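Homoserine dehydrogenase (Thermoplasma acidophilum, PDB 3ING) probably catalyses the NADPH-linked interconversion of aspartate semialdehyde and L-homoserine, a step on the routes to threonine and methionine. Local coordinates at residues A[113-118]-A[142-147]; A[117-122]-A[214-219]. One frame throughout, in Å; residues are numbered along the deposited sequence.

Contact 1: residues A[113-118]-A[142-147]. With NA (sodium ion), chain B; NDP (NADPH dihydro-nicotinamide-adenine-dinucleotide phosphate), chain C.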
ATOM      1  N   VAL A 113      -3.154 -20.686   3.997  1.00 19.99           N
ATOM      2  CA  VAL A 113      -1.860 -20.503   4.590  1.00 18.88           C
ATOM      3  C   VAL A 113      -1.362 -19.088   4.540  1.00 20.81           C
ATOM      4  O   VAL A 113      -1.546 -18.385   3.553  1.00 18.06           O
ATOM      5  CB  VAL A 113      -0.799 -21.446   3.889  1.00 19.26           C
ATOM      6  CG1 VAL A 113       0.609 -21.153   4.358  1.00 16.79           C
ATOM      7  CG2 VAL A 113      -1.144 -22.912   4.165  1.00 14.60           C
ATOM      8  N   VAL A 114      -0.712 -18.674   5.628  1.00 18.65           N
ATOM      9  CA  VAL A 114       0.058 -17.435   5.665  1.00 20.17           C
ATOM     10  C   VAL A 114       1.495 -17.794   6.023  1.00 22.14           C
ATOM     11  O   VAL A 114       1.726 -18.527   6.981  1.00 22.37           O
ATOM     12  CB  VAL A 114      -0.461 -16.463   6.703  1.00 20.09           C
ATOM     13  CG1 VAL A 114       0.507 -15.332   6.825  1.00 16.78           C
ATOM     14  CG2 VAL A 114      -1.893 -15.977   6.333  1.00 17.07           C
ATOM     15  N   THR A 115       2.466 -17.295   5.263  1.00 20.67           N
ATOM     16  CA  THR A 115       3.833 -17.623   5.564  1.00 19.97           C
ATOM     17  C   THR A 115       4.756 -16.410   5.583  1.00 21.20           C
ATOM     18  O   THR A 115       4.627 -15.483   4.794  1.00 23.04           O
ATOM     19  CB  THR A 115       4.383 -18.696   4.576  1.00 22.18           C
ATOM     20  OG1 THR A 115       5.700 -19.153   5.004  1.00 24.33           O
ATOM     21  CG2 THR A 115       4.453 -18.152   3.122  1.00 21.03           C
ATOM     22  N   ALA A 116       5.691 -16.461   6.518  1.00 21.77           N
ATOM     23  CA  ALA A 116       6.895 -15.598   6.584  1.00 21.39           C
ATOM     24  C   ALA A 116       8.129 -16.326   6.051  1.00 19.31           C
ATOM     25  O   ALA A 116       9.155 -15.708   5.767  1.00 20.46           O
ATOM     26  CB  ALA A 116       7.175 -15.176   8.087  1.00 19.40           C
ATOM     27  N   ASN A 117       8.028 -17.640   5.955  1.00 20.75           N
ATOM     28  CA  ASN A 117       9.128 -18.487   5.512  1.00 19.50           C
ATOM     29  C   ASN A 117       9.212 -18.425   3.978  1.00 20.51           C
ATOM     30  O   ASN A 117       8.215 -18.606   3.301  1.00 21.68           O
ATOM     31  CB  ASN A 117       8.903 -19.901   6.078  1.00 20.88           C
ATOM     32  CG  ASN A 117       9.888 -20.952   5.531  1.00 23.67           C
ATOM     33  OD1 ASN A 117      10.268 -20.884   4.396  1.00 26.47           O
ATOM     34  ND2 ASN A 117      10.240 -21.932   6.344  1.00 21.98           N
ATOM     35  N   LYS A 118      10.411 -18.137   3.454  1.00 20.26           N
ATOM     36  CA  LYS A 118      10.647 -17.915   2.028  1.00 23.98           C
ATOM     37  C   LYS A 118      11.043 -19.151   1.254  1.00 24.26           C
ATOM     38  O   LYS A 118      11.020 -19.132   0.016  1.00 24.18           O
ATOM     39  CB  LYS A 118      11.776 -16.893   1.877  1.00 24.48           C
ATOM     40  CG  LYS A 118      11.442 -15.635   2.652  1.00 32.30           C
ATOM     41  CD  LYS A 118      12.648 -14.800   3.006  1.00 37.55           C
ATOM     42  CE  LYS A 118      12.336 -13.958   4.263  1.00 37.47           C
ATOM     43  NZ  LYS A 118      13.525 -13.198   4.741  1.00 38.96           N
ATOM     44  N   GLU A 142       3.126 -11.911   2.609  1.00 21.15           N
ATOM     45  CA  GLU A 142       3.631 -10.568   2.806  1.00 21.07           C
ATOM     46  C   GLU A 142       5.005 -10.508   3.455  1.00 21.43           C
ATOM     47  O   GLU A 142       5.889  -9.797   2.996  1.00 24.26           O
ATOM     48  CB  GLU A 142       2.681  -9.760   3.678  1.00 21.13           C
ATOM     49  CG  GLU A 142       3.060  -8.269   3.722  1.00 26.84           C
ATOM     50  CD  GLU A 142       2.935  -7.643   2.343  1.00 31.58           C
ATOM     51  OE1 GLU A 142       1.827  -7.681   1.794  1.00 29.11           O
ATOM     52  OE2 GLU A 142       3.955  -7.162   1.814  1.00 29.73           O
ATOM     53  N   ALA A 143       5.170 -11.213   4.556  1.00 21.63           N
ATOM     54  CA  ALA A 143       6.410 -11.185   5.322  1.00 23.84           C
ATOM     55  C   ALA A 143       7.619 -11.805   4.638  1.00 22.95           C
ATOM     56  O   ALA A 143       8.732 -11.613   5.104  1.00 23.50           O
ATOM     57  CB  ALA A 143       6.176 -11.873   6.697  1.00 19.37           C
ATOM     58  N   THR A 144       7.423 -12.549   3.542  1.00 21.42           N
ATOM     59  CA  THR A 144       8.525 -13.215   2.866  1.00 22.28           C
ATOM     60  C   THR A 144       9.431 -12.263   2.070  1.00 26.97           C
ATOM     61  O   THR A 144      10.532 -12.641   1.795  1.00 25.09           O
ATOM     62  CB  THR A 144       8.042 -14.305   1.893  1.00 20.86           C
ATOM     63  OG1 THR A 144       7.308 -13.676   0.808  1.00 18.47           O
ATOM     64  CG2 THR A 144       7.188 -15.352   2.647  1.00 19.74           C
ATOM     65  N   VAL A 145       8.986 -11.048   1.730  1.00 23.94           N
ATOM     66  CA  VAL A 145       9.882 -10.075   1.057  1.00 22.94           C
ATOM     67  C   VAL A 145       9.777  -8.727   1.774  1.00 26.60           C
ATOM     68  O   VAL A 145       8.685  -8.154   1.860  1.00 28.67           O
ATOM     69  CB  VAL A 145       9.546  -9.870  -0.417  1.00 23.50           C
ATOM     70  CG1 VAL A 145      10.576  -8.837  -1.103  1.00 19.68           C
ATOM     71  CG2 VAL A 145       9.507 -11.196  -1.164  1.00 21.16           C
ATOM     72  N   ALA A 146      10.890  -8.244   2.308  1.00 28.53           N
ATOM     73  CA  ALA A 146      10.905  -6.967   3.034  1.00 31.81           C
ATOM     74  C   ALA A 146       9.948  -7.039   4.206  1.00 32.08           C
ATOM     75  O   ALA A 146       8.929  -6.351   4.259  1.00 39.45           O
ATOM     76  CB  ALA A 146      10.558  -5.742   2.123  1.00 26.72           C
ATOM     77  N   GLY A 147      10.266  -7.914   5.123  1.00 31.99           N
ATOM     78  CA  GLY A 147       9.508  -8.099   6.363  1.00 31.78           C
ATOM     79  C   GLY A 147       8.305  -7.208   6.585  1.00 30.16           C
ATOM     80  O   GLY A 147       7.193  -7.528   6.199  1.00 37.39           O
TER
HETATM   81 NA    NA B 325       6.570  -7.230   2.924  1.00 28.32          NA
HETATM   82  PA  NDP C 326      13.716 -18.098  14.712  1.00 23.13           P
HETATM   83  O1A NDP C 326      13.879 -17.028  15.713  1.00 20.48           O
HETATM   84  O2A NDP C 326      14.863 -19.021  14.535  1.00 20.11           O
HETATM   85  O5B NDP C 326      12.432 -19.003  15.065  1.00 21.40           O
HETATM   86  C5B NDP C 326      12.052 -20.182  14.384  1.00 22.01           C
HETATM   87  C4B NDP C 326      10.948 -20.897  15.147  1.00 22.11           C
HETATM   88  O4B NDP C 326      10.618 -22.123  14.547  1.00 23.09           O
HETATM   89  C3B NDP C 326      11.388 -21.287  16.565  1.00 20.62           C
HETATM   90  O3B NDP C 326      10.269 -21.394  17.431  1.00 21.58           O
HETATM   91  C2B NDP C 326      12.003 -22.630  16.361  1.00 19.44           C
HETATM   92  O2B NDP C 326      12.036 -23.432  17.508  1.00 24.11           O
HETATM   93  C1B NDP C 326      11.011 -23.207  15.387  1.00 18.91           C
HETATM   94  N9A NDP C 326      11.520 -24.286  14.550  1.00 23.58           N
HETATM   95  C8A NDP C 326      12.775 -24.530  14.065  1.00 26.33           C
HETATM   96  N7A NDP C 326      12.704 -25.643  13.270  1.00 23.13           N
HETATM   97  C5A NDP C 326      11.434 -26.076  13.259  1.00 26.50           C
HETATM   98  C6A NDP C 326      10.866 -27.163  12.628  1.00 28.98           C
HETATM   99  N6A NDP C 326      11.514 -27.788  11.648  1.00 41.16           N
HETATM  100  N1A NDP C 326       9.539 -27.318  12.813  1.00 25.79           N
HETATM  101  C2A NDP C 326       8.778 -26.499  13.622  1.00 29.38           C
HETATM  102  N3A NDP C 326       9.328 -25.402  14.257  1.00 27.05           N
HETATM  103  C4A NDP C 326      10.666 -25.231  14.044  1.00 22.86           C
HETATM  104  O3  NDP C 326      13.333 -17.458  13.289  1.00 14.44           O
HETATM  105  PN  NDP C 326      12.640 -16.028  13.040  1.00 19.47           P
HETATM  106  O1N NDP C 326      13.680 -14.959  13.133  1.00 22.62           O
HETATM  107  O2N NDP C 326      11.428 -15.974  13.915  1.00 19.22           O
HETATM  108  O5D NDP C 326      12.192 -16.111  11.482  1.00 21.32           O
HETATM  109  C5D NDP C 326      11.118 -17.012  11.210  1.00 22.36           C
HETATM  110  C4D NDP C 326      10.830 -17.002   9.713  1.00 23.30           C
HETATM  111  O4D NDP C 326      10.467 -15.688   9.356  1.00 22.88           O
HETATM  112  C3D NDP C 326      12.019 -17.345   8.855  1.00 20.76           C
HETATM  113  O3D NDP C 326      11.701 -18.247   7.790  1.00 18.82           O
HETATM  114  C2D NDP C 326      12.509 -16.003   8.345  1.00 20.15           C
HETATM  115  O2D NDP C 326      13.178 -16.096   7.116  1.00 20.22           O
HETATM  116  C1D NDP C 326      11.212 -15.238   8.235  1.00 18.29           C
HETATM  117  N1N NDP C 326      11.379 -13.795   8.239  1.00 18.16           N
HETATM  118  C2N NDP C 326      12.019 -13.194   9.291  1.00 20.41           C
HETATM  119  C3N NDP C 326      12.371 -11.852   9.273  1.00 24.90           C
HETATM  120  C7N NDP C 326      12.927 -11.240  10.501  1.00 27.90           C
HETATM  121  O7N NDP C 326      12.572  -9.931  10.739  1.00 34.74           O
HETATM  122  N7N NDP C 326      13.619 -11.937  11.393  1.00 26.05           N
HETATM  123  C4N NDP C 326      11.764 -10.901   8.247  1.00 25.56           C
HETATM  124  C5N NDP C 326      11.051 -11.659   7.163  1.00 19.13           C
HETATM  125  C6N NDP C 326      10.873 -13.040   7.210  1.00 17.90           C
HETATM  126  P2B NDP C 326      12.683 -22.961  18.897  1.00 35.51           P
HETATM  127  O1X NDP C 326      12.647 -24.261  19.654  1.00 36.04           O
HETATM  128  O2X NDP C 326      11.953 -21.732  19.514  1.00 27.68           O
HETATM  129  O3X NDP C 326      14.078 -22.566  18.527  1.00 20.80           O
HETATM  130  O   HOH W   1       3.192 -13.076   5.604  1.00 19.09           O

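Contact 2: residues A[117-122]-A[214-219]. With NDP (NADPH dihydro-nicotinamide-adenine-dinucleotide phosphate), chain C.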
ATOM      1  N   ASN A 117       8.028 -17.640   5.955  1.00 20.75           N
ATOM      2  CA  ASN A 117       9.128 -18.487   5.512  1.00 19.50           C
ATOM      3  C   ASN A 117       9.212 -18.425   3.978  1.00 20.51           C
ATOM      4  O   ASN A 117       8.215 -18.606   3.301  1.00 21.68           O
ATOM      5  CB  ASN A 117       8.903 -19.901   6.078  1.00 20.88           C
ATOM      6  CG  ASN A 117       9.888 -20.952   5.531  1.00 23.67           C
ATOM      7  OD1 ASN A 117      10.268 -20.884   4.396  1.00 26.47           O
ATOM      8  ND2 ASN A 117      10.240 -21.932   6.344  1.00 21.98           N
ATOM      9  N   LYS A 118      10.411 -18.137   3.454  1.00 20.26           N
ATOM     10  CA  LYS A 118      10.647 -17.915   2.028  1.00 23.98           C
ATOM     11  C   LYS A 118      11.043 -19.151   1.254  1.00 24.26           C
ATOM     12  O   LYS A 118      11.020 -19.132   0.016  1.00 24.18           O
ATOM     13  CB  LYS A 118      11.776 -16.893   1.877  1.00 24.48           C
ATOM     14  CG  LYS A 118      11.442 -15.635   2.652  1.00 32.30           C
ATOM     15  CD  LYS A 118      12.648 -14.800   3.006  1.00 37.55           C
ATOM     16  CE  LYS A 118      12.336 -13.958   4.263  1.00 37.47           C
ATOM     17  NZ  LYS A 118      13.525 -13.198   4.741  1.00 38.96           N
ATOM     18  N   SER A 119      11.435 -20.215   1.950  1.00 20.27           N
ATOM     19  CA  SER A 119      12.073 -21.360   1.256  1.00 22.25           C
ATOM     20  C   SER A 119      11.111 -22.227   0.443  1.00 22.52           C
ATOM     21  O   SER A 119      11.446 -22.712  -0.638  1.00 23.06           O
ATOM     22  CB  SER A 119      12.780 -22.234   2.273  1.00 25.55           C
ATOM     23  OG  SER A 119      13.501 -23.270   1.632  1.00 25.12           O
ATOM     24  N   GLY A 120       9.923 -22.460   0.975  1.00 21.92           N
ATOM     25  CA  GLY A 120       8.917 -23.229   0.235  1.00 22.04           C
ATOM     26  C   GLY A 120       8.600 -22.565  -1.080  1.00 20.90           C
ATOM     27  O   GLY A 120       8.725 -23.161  -2.106  1.00 19.69           O
ATOM     28  N   LEU A 121       8.239 -21.279  -1.041  1.00 20.77           N
ATOM     29  CA  LEU A 121       7.888 -20.554  -2.250  1.00 20.92           C
ATOM     30  C   LEU A 121       9.060 -20.349  -3.180  1.00 20.59           C
ATOM     31  O   LEU A 121       8.885 -20.301  -4.382  1.00 22.03           O
ATOM     32  CB  LEU A 121       7.275 -19.195  -1.877  1.00 19.30           C
ATOM     33  CG  LEU A 121       5.931 -19.257  -1.142  1.00 21.72           C
ATOM     34  CD1 LEU A 121       5.499 -17.881  -0.644  1.00 18.79           C
ATOM     35  CD2 LEU A 121       4.850 -19.921  -2.036  1.00 20.48           C
ATOM     36  N   ALA A 122      10.263 -20.225  -2.641  1.00 20.79           N
ATOM     37  CA  ALA A 122      11.446 -20.001  -3.490  1.00 21.08           C
ATOM     38  C   ALA A 122      11.912 -21.262  -4.252  1.00 25.05           C
ATOM     39  O   ALA A 122      12.518 -21.159  -5.313  1.00 26.40           O
ATOM     40  CB  ALA A 122      12.604 -19.399  -2.658  1.00 20.61           C
ATOM     41  N   ALA A 214      18.296 -12.938  -0.149  1.00 22.23           N
ATOM     42  CA  ALA A 214      17.853 -12.065  -1.241  1.00 21.12           C
ATOM     43  C   ALA A 214      17.362 -12.870  -2.452  1.00 21.23           C
ATOM     44  O   ALA A 214      16.384 -12.496  -3.122  1.00 23.38           O
ATOM     45  CB  ALA A 214      18.992 -11.120  -1.656  1.00 20.94           C
ATOM     46  N   ALA A 215      18.068 -13.955  -2.760  1.00 20.89           N
ATOM     47  CA  ALA A 215      17.727 -14.777  -3.906  1.00 22.09           C
ATOM     48  C   ALA A 215      16.335 -15.346  -3.761  1.00 21.54           C
ATOM     49  O   ALA A 215      15.591 -15.319  -4.714  1.00 20.81           O
ATOM     50  CB  ALA A 215      18.736 -15.894  -4.139  1.00 20.53           C
ATOM     51  N   ARG A 216      15.995 -15.861  -2.580  1.00 22.37           N
ATOM     52  CA  ARG A 216      14.682 -16.436  -2.344  1.00 22.65           C
ATOM     53  C   ARG A 216      13.621 -15.383  -2.561  1.00 21.84           C
ATOM     54  O   ARG A 216      12.601 -15.626  -3.182  1.00 20.83           O
ATOM     55  CB  ARG A 216      14.573 -17.016  -0.921  1.00 23.87           C
ATOM     56  CG  ARG A 216      15.420 -18.287  -0.695  1.00 22.81           C
ATOM     57  CD  ARG A 216      15.474 -18.536   0.799  1.00 21.67           C
ATOM     58  NE  ARG A 216      16.220 -19.744   1.129  1.00 26.61           N
ATOM     59  CZ  ARG A 216      16.936 -19.884   2.251  1.00 28.31           C
ATOM     60  NH1 ARG A 216      17.109 -18.868   3.110  1.00 26.30           N
ATOM     61  NH2 ARG A 216      17.576 -20.996   2.461  1.00 28.91           N
ATOM     62  N   LYS A 217      13.878 -14.186  -2.053  1.00 23.26           N
ATOM     63  CA  LYS A 217      12.922 -13.097  -2.188  1.00 20.35           C
ATOM     64  C   LYS A 217      12.734 -12.774  -3.665  1.00 20.99           C
ATOM     65  O   LYS A 217      11.640 -12.489  -4.088  1.00 22.19           O
ATOM     66  CB  LYS A 217      13.383 -11.853  -1.401  1.00 18.90           C
ATOM     67  CG  LYS A 217      13.472 -12.064   0.085  1.00 24.12           C
ATOM     68  CD  LYS A 217      13.934 -10.800   0.817  1.00 26.40           C
ATOM     69  CE  LYS A 217      13.995 -11.048   2.334  1.00 25.60           C
ATOM     70  NZ  LYS A 217      12.667 -11.176   2.974  1.00 34.06           N
ATOM     71  N   SER A 218      13.799 -12.863  -4.458  1.00 21.22           N
ATOM     72  CA  SER A 218      13.713 -12.491  -5.846  1.00 20.06           C
ATOM     73  C   SER A 218      12.848 -13.452  -6.649  1.00 21.40           C
ATOM     74  O   SER A 218      12.230 -13.034  -7.639  1.00 20.51           O
ATOM     75  CB  SER A 218      15.114 -12.371  -6.498  1.00 22.94           C
ATOM     76  OG  SER A 218      15.748 -13.628  -6.763  1.00 17.60           O
ATOM     77  N   VAL A 219      12.832 -14.728  -6.235  1.00 23.48           N
ATOM     78  CA  VAL A 219      11.996 -15.771  -6.878  1.00 23.07           C
ATOM     79  C   VAL A 219      10.537 -15.455  -6.614  1.00 23.38           C
ATOM     80  O   VAL A 219       9.715 -15.495  -7.506  1.00 20.01           O
ATOM     81  CB  VAL A 219      12.292 -17.176  -6.348  1.00 19.87           C
ATOM     82  CG1 VAL A 219      11.285 -18.189  -6.882  1.00 22.28           C
ATOM     83  CG2 VAL A 219      13.722 -17.584  -6.687  1.00 16.99           C
TER
HETATM   84  PA  NDP C 326      13.716 -18.098  14.712  1.00 23.13           P
HETATM   85  O1A NDP C 326      13.879 -17.028  15.713  1.00 20.48           O
HETATM   86  O2A NDP C 326      14.863 -19.021  14.535  1.00 20.11           O
HETATM   87  O5B NDP C 326      12.432 -19.003  15.065  1.00 21.40           O
HETATM   88  C5B NDP C 326      12.052 -20.182  14.384  1.00 22.01           C
HETATM   89  C4B NDP C 326      10.948 -20.897  15.147  1.00 22.11           C
HETATM   90  O4B NDP C 326      10.618 -22.123  14.547  1.00 23.09           O
HETATM   91  C3B NDP C 326      11.388 -21.287  16.565  1.00 20.62           C
HETATM   92  O3B NDP C 326      10.269 -21.394  17.431  1.00 21.58           O
HETATM   93  C2B NDP C 326      12.003 -22.630  16.361  1.00 19.44           C
HETATM   94  O2B NDP C 326      12.036 -23.432  17.508  1.00 24.11           O
HETATM   95  C1B NDP C 326      11.011 -23.207  15.387  1.00 18.91           C
HETATM   96  N9A NDP C 326      11.520 -24.286  14.550  1.00 23.58           N
HETATM   97  C8A NDP C 326      12.775 -24.530  14.065  1.00 26.33           C
HETATM   98  N7A NDP C 326      12.704 -25.643  13.270  1.00 23.13           N
HETATM   99  C5A NDP C 326      11.434 -26.076  13.259  1.00 26.50           C
HETATM  100  C6A NDP C 326      10.866 -27.163  12.628  1.00 28.98           C
HETATM  101  N6A NDP C 326      11.514 -27.788  11.648  1.00 41.16           N
HETATM  102  N1A NDP C 326       9.539 -27.318  12.813  1.00 25.79           N
HETATM  103  C2A NDP C 326       8.778 -26.499  13.622  1.00 29.38           C
HETATM  104  N3A NDP C 326       9.328 -25.402  14.257  1.00 27.05           N
HETATM  105  C4A NDP C 326      10.666 -25.231  14.044  1.00 22.86           C
HETATM  106  O3  NDP C 326      13.333 -17.458  13.289  1.00 14.44           O
HETATM  107  PN  NDP C 326      12.640 -16.028  13.040  1.00 19.47           P
HETATM  108  O1N NDP C 326      13.680 -14.959  13.133  1.00 22.62           O
HETATM  109  O2N NDP C 326      11.428 -15.974  13.915  1.00 19.22           O
HETATM  110  O5D NDP C 326      12.192 -16.111  11.482  1.00 21.32           O
HETATM  111  C5D NDP C 326      11.118 -17.012  11.210  1.00 22.36           C
HETATM  112  C4D NDP C 326      10.830 -17.002   9.713  1.00 23.30           C
HETATM  113  O4D NDP C 326      10.467 -15.688   9.356  1.00 22.88           O
HETATM  114  C3D NDP C 326      12.019 -17.345   8.855  1.00 20.76           C
HETATM  115  O3D NDP C 326      11.701 -18.247   7.790  1.00 18.82           O
HETATM  116  C2D NDP C 326      12.509 -16.003   8.345  1.00 20.15           C
HETATM  117  O2D NDP C 326      13.178 -16.096   7.116  1.00 20.22           O
HETATM  118  C1D NDP C 326      11.212 -15.238   8.235  1.00 18.29           C
HETATM  119  N1N NDP C 326      11.379 -13.795   8.239  1.00 18.16           N
HETATM  120  C2N NDP C 326      12.019 -13.194   9.291  1.00 20.41           C
HETATM  121  C3N NDP C 326      12.371 -11.852   9.273  1.00 24.90           C
HETATM  122  C7N NDP C 326      12.927 -11.240  10.501  1.00 27.90           C
HETATM  123  O7N NDP C 326      12.572  -9.931  10.739  1.00 34.74           O
HETATM  124  N7N NDP C 326      13.619 -11.937  11.393  1.00 26.05           N
HETATM  125  C4N NDP C 326      11.764 -10.901   8.247  1.00 25.56           C
HETATM  126  C5N NDP C 326      11.051 -11.659   7.163  1.00 19.13           C
HETATM  127  C6N NDP C 326      10.873 -13.040   7.210  1.00 17.90           C
HETATM  128  P2B NDP C 326      12.683 -22.961  18.897  1.00 35.51           P
HETATM  129  O1X NDP C 326      12.647 -24.261  19.654  1.00 36.04           O
HETATM  130  O2X NDP C 326      11.953 -21.732  19.514  1.00 27.68           O
HETATM  131  O3X NDP C 326      14.078 -22.566  18.527  1.00 20.80           O
HETATM  132  O   HOH W   2      16.092 -22.335   0.191  1.00 44.51           O

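Contact 1: residues A[113-118]-A[142-147]
Ala116 and Ala143 bring the two backbones closest, CA to CA 4.6 Å apart, where strand 112-115 of the Rossmann-type sheet runs out and the loop after its parallel neighbour, strand 139-140, turns through the short 3-10 segment 142-144. No direct hydrogen bond joins the two segments. A water spans the gap instead, donating to Thr115 O and accepting from Ala143 N, at 2.9 Å from each, so it ties the strand end to the 3-10 turn. Ala143 points its CB at Ala116 and meets CB there at 3.7 Å, although the Ala116 methyl is directed away overall.

Thr144 buries more surface here than any other residue. Its OG1 sits between the backbone N and the carbonyl carbon (chi1 66°), which leaves CG2 anti to the carbonyl carbon, 3.3 Å from Thr115 O and also close to Asn117 O, while the Thr115 side chain crosses it at about a right angle. The hydroxyl of Thr144 is engaged with Tyr141 O. On the other flank Lys118 runs antiparallel alongside the Thr144 side chain, its CG 3.2 Å from Thr144 O, and stays extended to carry NZ to a salt bridge with Asp213.

Both backbones also line the cofactor pocket. Ala143 O is 3.1 Å from C5N of the NADPH nicotinamide ring, and Ala116 O faces the attached ribose at C1D. Glu142 O, Glu142 OE2, Val145 O and Ala146 O bind a sodium ion, whose site Val149 O completes; OE2 also accepts from Leu151 N, and the metal is likely to restrain the loop. At the strand end, Thr115 OG1 accepts from Asn117 N at 2.9 Å with an N-H...O angle of 132°, an ST turn.

Contact 2: residues A[117-122]-A[214-219]
Arg216 and Ala122 mark the closest backbone approach between the start of helix 119-135 and helix 212-226, their CA atoms 4.9 Å apart. Such closeness suits the small Ala122, whose CB is 3.5 Å from Arg216 CB. Farther out, Arg216 CG still touches Ala122 CB, and CD passes Lys118 CB at 4.2 Å. CG is anti to the carbonyl carbon (chi1 -70°), and the chain is extended from there to NE, which donates to a water 2.8 Å away in the guanidinium plane. That water in turn donates to Ser119 OG, which is also hydrogen-bonded to Ser93 O, and NH1 reaches a salt bridge with Asp207. One turn on, Val219 CG1 packs 3.6 Å from Ala122 O. Asn117 OD1 caps the helix start, accepting from Ser119 N with a C=O...N angle of 167°, close to straight off the carbonyl.

At the pocket end Lys118 NZ and Lys217 NZ approach to 2.8 Å, and Lys118 CE is 3.4 Å from NADPH C6N. An alanine in place of Lys118 would probably leave Asp213 without its mate and a gap beside C6N and Lys217 NZ. Two donors this close cannot bond to each other; besides the partner Lys118 already has, Thr144 O holds the amine of Lys217, which places this predicted proton donor near the nicotinamide.

In the fold
Both contacts start from the same run of chain, where strand 112-115 passes into helix 119-135, and Asn117 and Lys118 belong to both. Contact 1 then reaches forward to the loop after strand 139-140, still beside the Rossmann-type sheet; contact 2 reaches much farther along the chain, to helix 212-226, within the homoserine dehydrogenase family region. Their centres lie 9 Å apart. Packing links them too, Thr115 CG2 of contact 1 being 3.9 Å from Leu121 CD1 of contact 2. Through the shared Asn117 and Lys118 both contacts touch NADPH, so the strand-to-helix junction lies where the nucleotide-binding part meets the helix bearing the predicted proton donor.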